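Local coordinates for enoyl-CoA hydratase carB homologue (Streptomyces cattleya, PDB 5O34) that probably acts as a crotonase-family carboxymethylproline synthase, the CarB-type enzyme that forms a carbon-carbon bond early in biosynthesis of the carbapenem antibiotic thienamycin, at the interface of chains A and B. Coordinates in Å, arbitrary orientation; residue numbers count along the deposited sequence, not the author numbering. Chains: chain A/B, Enoyl-CoA hydratase carB homologue.

Contact 1: the interface of chains A and B. Residues chain A 183-184, 187, 191, 196, 199, 203; chain B 251, 255-256.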
loop_
_atom_site.group_PDB
_atom_site.type_symbol
_atom_site.label_atom_id
_atom_site.label_comp_id
_atom_site.label_asym_id
_atom_site.label_seq_id
_atom_site.Cartn_x
_atom_site.Cartn_y
_atom_site.Cartn_z
ATOM N N CYS A 183 -17.011 0.796 10.459
ATOM C CA CYS A 183 -15.945 -0.091 9.995
ATOM C C CYS A 183 -14.541 0.532 10.085
ATOM O O CYS A 183 -13.775 0.522 9.115
ATOM C CB CYS A 183 -16.248 -0.619 8.597
ATOM S SG CYS A 183 -15.315 -2.105 8.164
ATOM N N ASN A 184 -14.195 1.024 11.283
ATOM C CA ASN A 184 -12.904 1.645 11.589
ATOM C C ASN A 184 -11.768 0.652 11.434
ATOM O O ASN A 184 -10.776 0.955 10.773
ATOM C CB ASN A 184 -12.904 2.228 13.012
ATOM C CG ASN A 184 -14.054 3.155 13.285
ATOM O OD1 ASN A 184 -15.210 2.730 13.373
ATOM N ND2 ASN A 184 -13.763 4.435 13.411
ATOM N N GLY A 187 -11.617 -0.840 7.720
ATOM C CA GLY A 187 -11.019 0.180 6.872
ATOM C C GLY A 187 -9.514 0.213 7.026
ATOM O O GLY A 187 -8.794 0.150 6.027
ATOM N N GLU A 191 -6.735 -1.708 4.174
ATOM C CA GLU A 191 -5.797 -0.767 3.572
ATOM C C GLU A 191 -4.390 -1.351 3.679
ATOM O O GLU A 191 -3.692 -1.434 2.670
ATOM C CB GLU A 191 -5.892 0.597 4.262
ATOM C CG GLU A 191 -4.992 1.653 3.643
ATOM C CD GLU A 191 -5.507 3.077 3.713
ATOM O OE1 GLU A 191 -5.090 3.886 2.855
ATOM O OE2 GLU A 191 -6.322 3.390 4.613
ATOM N N ARG A 196 -5.595 0.887 -0.285
ATOM C CA ARG A 196 -6.669 1.861 -0.173
ATOM C C ARG A 196 -7.842 1.631 -1.152
ATOM O O ARG A 196 -8.992 1.642 -0.722
ATOM C CB ARG A 196 -6.054 3.265 -0.328
ATOM C CG ARG A 196 -6.964 4.401 0.016
ATOM C CD ARG A 196 -6.172 5.673 0.265
ATOM N NE ARG A 196 -7.058 6.825 0.417
ATOM C CZ ARG A 196 -7.661 7.177 1.548
ATOM N NH1 ARG A 196 -7.471 6.474 2.659
ATOM N NH2 ARG A 196 -8.456 8.233 1.578
ATOM N N MET A 199 -9.712 -1.598 -0.347
ATOM C CA MET A 199 -10.415 -1.302 0.897
ATOM C C MET A 199 -11.726 -0.542 0.599
ATOM O O MET A 199 -12.805 -0.968 1.032
ATOM C CB MET A 199 -9.506 -0.477 1.821
ATOM C CG MET A 199 -10.161 -0.081 3.147
ATOM S SD MET A 199 -11.022 1.515 3.137
ATOM C CE MET A 199 -9.619 2.677 2.892
ATOM N N LEU A 203 -15.619 -1.739 1.296
ATOM C CA LEU A 203 -16.491 -1.051 2.261
ATOM C C LEU A 203 -17.725 -0.442 1.628
ATOM O O LEU A 203 -18.811 -0.546 2.198
ATOM C CB LEU A 203 -15.749 0.063 3.052
ATOM C CG LEU A 203 -14.607 -0.272 4.048
ATOM C CD1 LEU A 203 -14.621 0.692 5.223
ATOM C CD2 LEU A 203 -14.658 -1.704 4.561
ATOM N N THR B 251 -17.386 6.535 10.071
ATOM C CA THR B 251 -16.242 5.747 9.583
ATOM C C THR B 251 -15.299 6.545 8.669
ATOM O O THR B 251 -14.085 6.533 8.885
ATOM C CB THR B 251 -16.748 4.457 8.914
ATOM O OG1 THR B 251 -17.510 3.724 9.867
ATOM C CG2 THR B 251 -15.627 3.567 8.403
ATOM N N VAL B 255 -11.117 6.674 8.923
ATOM C CA VAL B 255 -10.343 5.883 7.957
ATOM C C VAL B 255 -9.430 6.801 7.129
ATOM O O VAL B 255 -8.316 6.408 6.772
ATOM C CB VAL B 255 -11.309 5.027 7.083
ATOM C CG1 VAL B 255 -10.632 4.486 5.834
ATOM C CG2 VAL B 255 -11.918 3.885 7.890
ATOM N N ASN B 256 -9.884 8.048 6.889
ATOM C CA ASN B 256 -9.146 9.042 6.116
ATOM C C ASN B 256 -8.210 9.936 6.929
ATOM O O ASN B 256 -7.446 10.679 6.312
ATOM C CB ASN B 256 -10.110 9.888 5.281
ATOM C CG ASN B 256 -10.624 9.191 4.036
ATOM O OD1 ASN B 256 -10.229 8.061 3.717
ATOM N ND2 ASN B 256 -11.505 9.864 3.287
#
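B:Val255 is the packed centre of this contact: 64 Å² of its surface is hidden by chain A, against 26 Å² for A:Arg196, the next highest value. Its two methyl branches divide the work. CG1 of B:Val255, anti to the backbone N (chi1 164°), meets the methyl CE of A:Met199 tip to tip at 3.6 Å, while the thioether sulfur stands slightly farther off. The thioether chain bends at chi2 and chi3, which turns CE toward the partner. The other branch, CG2 of B:Val255, faces the bare backbone of helix 184-194, 3.9 Å from CA of A:Gly187, where no side chain holds the two chains apart. CD1 of A:Leu203 comes no nearer to chain B than 4.4 Å, at CG2 of B:Thr251.

Toward the far end the contact becomes sparser and polar. The side chain of A:Arg196, extended from CG to NE, crosses that of B:Asn256 at about a right angle, the guanidinium and amide planes being 46° apart. NH2 of A:Arg196 donates to the amide oxygen OD1 of B:Asn256 at 2.8 Å. The geometry is imperfect: the donor lies well above the carbonyl plane, and the acceptor is tilted out of the guanidinium plane. A second approach to OD1 from NH1 is weak. NH1 of A:Arg196 also forms a long salt bridge, 3.5 Å, to carboxylate atom OE1 of A:Glu191, which lies in the guanidinium plane at its edge. This second-shell acid may help to orient the arginine and balance its charge; it buries just 10 Å² against chain B itself.

At the opposite end B:Thr251 restores close fitting. The methyl CG2 of B:Thr251 rests on the peptide of A:Cys183, 3.6 Å from the carbonyl C of A:Cys183. The hydroxyl OG1 of B:Thr251, beside the threonine's own backbone N, accepts a nearly straight hydrogen bond from the backbone N of A:Cys183, 3.0 Å long with 162° at the hydrogen.

Contact 2: the interface of chains A and B. Residues chain A 182-184, 269, 273; chain B 247, 250-251, 254.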
loop_
_atom_site.group_PDB
_atom_site.type_symbol
_atom_site.label_atom_id
_atom_site.label_comp_id
_atom_site.label_asym_id
_atom_site.label_seq_id
_atom_site.Cartn_x
_atom_site.Cartn_y
_atom_site.Cartn_z
ATOM N N ALA A 182 -20.403 0.699 12.008
ATOM C CA ALA A 182 -19.143 1.332 11.602
ATOM C C ALA A 182 -18.044 0.321 11.179
ATOM O O ALA A 182 -18.155 -0.876 11.463
ATOM C CB ALA A 182 -18.640 2.251 12.699
ATOM N N CYS A 183 -17.011 0.796 10.459
ATOM C CA CYS A 183 -15.945 -0.091 9.995
ATOM C C CYS A 183 -14.541 0.532 10.085
ATOM O O CYS A 183 -13.775 0.522 9.115
ATOM C CB CYS A 183 -16.248 -0.619 8.597
ATOM S SG CYS A 183 -15.315 -2.105 8.164
ATOM N N ASN A 184 -14.195 1.024 11.283
ATOM C CA ASN A 184 -12.904 1.645 11.589
ATOM C C ASN A 184 -11.768 0.652 11.434
ATOM O O ASN A 184 -10.776 0.955 10.773
ATOM C CB ASN A 184 -12.904 2.228 13.012
ATOM C CG ASN A 184 -14.054 3.155 13.285
ATOM O OD1 ASN A 184 -15.210 2.730 13.373
ATOM N ND2 ASN A 184 -13.763 4.435 13.411
ATOM N N GLU A 269 -11.241 5.668 18.643
ATOM C CA GLU A 269 -12.025 6.000 17.441
ATOM C C GLU A 269 -13.206 5.039 17.207
ATOM O O GLU A 269 -14.330 5.496 16.986
ATOM C CB GLU A 269 -11.122 6.029 16.198
ATOM C CG GLU A 269 -10.218 7.246 16.104
ATOM C CD GLU A 269 -9.057 7.181 15.123
ATOM O OE1 GLU A 269 -8.997 6.232 14.306
ATOM O OE2 GLU A 269 -8.199 8.092 15.176
ATOM N N SER A 273 -17.521 5.589 17.120
ATOM C CA SER A 273 -18.210 5.159 15.897
ATOM C C SER A 273 -19.312 4.095 16.090
ATOM O O SER A 273 -20.356 4.189 15.435
ATOM C CB SER A 273 -17.201 4.684 14.862
ATOM O OG SER A 273 -16.568 5.767 14.202
ATOM N N ALA B 247 -23.343 5.002 10.419
ATOM C CA ALA B 247 -22.333 3.966 10.204
ATOM C C ALA B 247 -21.266 4.466 9.224
ATOM O O ALA B 247 -20.075 4.346 9.502
ATOM C CB ALA B 247 -22.992 2.717 9.643
ATOM N N SER B 250 -19.585 8.103 10.436
ATOM C CA SER B 250 -18.664 8.038 11.576
ATOM C C SER B 250 -17.372 7.281 11.199
ATOM O O SER B 250 -16.372 7.406 11.901
ATOM C CB SER B 250 -19.336 7.442 12.816
ATOM O OG SER B 250 -19.620 6.061 12.658
ATOM N N THR B 251 -17.386 6.535 10.071
ATOM C CA THR B 251 -16.242 5.747 9.583
ATOM C C THR B 251 -15.299 6.545 8.669
ATOM O O THR B 251 -14.085 6.533 8.885
ATOM C CB THR B 251 -16.748 4.457 8.914
ATOM O OG1 THR B 251 -17.510 3.724 9.867
ATOM C CG2 THR B 251 -15.627 3.567 8.403
ATOM N N ARG B 254 -12.530 8.954 10.024
ATOM C CA ARG B 254 -11.590 8.155 10.815
ATOM C C ARG B 254 -10.596 7.392 9.928
ATOM O O ARG B 254 -9.386 7.469 10.147
ATOM C CB ARG B 254 -12.345 7.188 11.751
ATOM C CG ARG B 254 -13.246 7.869 12.782
ATOM C CD ARG B 254 -12.511 8.901 13.607
ATOM N NE ARG B 254 -13.294 9.335 14.759
ATOM C CZ ARG B 254 -12.909 10.283 15.607
ATOM N NH1 ARG B 254 -11.753 10.913 15.432
ATOM N NH2 ARG B 254 -13.678 10.611 16.635
#
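The hydroxyl OG of A:Ser273 is gripped by groups of both chains. It donates to the backbone carbonyl O of B:Ser250 at 2.8 Å and accepts from the side-chain amide ND2 of A:Asn184 at 3.2 Å. The first bond reaches the carbonyl from above its plane, 67° out; the second lies close to the amide plane of A:Asn184, which therefore helps to fix the serine's rotation from within its own chain. The return bond, from OG of B:Ser250 to the backbone O of A:Ser273, is weak.

The aliphatic stem of B:Arg254 lies alongside A:Asn184, pointing the same way. CB of B:Arg254 is 3.5 Å from ND2 of A:Asn184, and the bend at chi2 (-54°) carries the rest of the chain over A:Glu269. There the contact is apolar, CD of B:Arg254 against CG of A:Glu269 at 3.8 Å. The carboxylate and guanidinium planes are almost parallel, yet NH1 of B:Arg254 and OE2 of A:Glu269 remain 4.5 Å apart, so opposite charges may attract without forming a salt bridge.

B:Thr251 OG1, already engaged by A:Cys183, also donates to O of B:Ala247 one turn earlier, at 2.7 Å, which anchors the hydroxyl to its helix. In the fold, helix 245-255 of chain B lies against the C-terminal end of helix 252-273 and the start of helix 184-194 in chain A.

Contact 1 and contact 2 are neighbouring stretches of one interface, the centres of their C-alpha atoms about 8 Å apart. They share A:Cys183, A:Asn184 and B:Thr251, at the start of helix 184-194 in chain A and on helix 245-255 in chain B. From this junction contact 1 continues to helix 196-205, whereas contact 2 turns to the end of helix 252-273. One chain B helix thus engages several chain A elements. The unlike surfaces suit a cyclic arrangement, and the deposited assembly holds three copies; a trimer, common among crotonases, is plausible here.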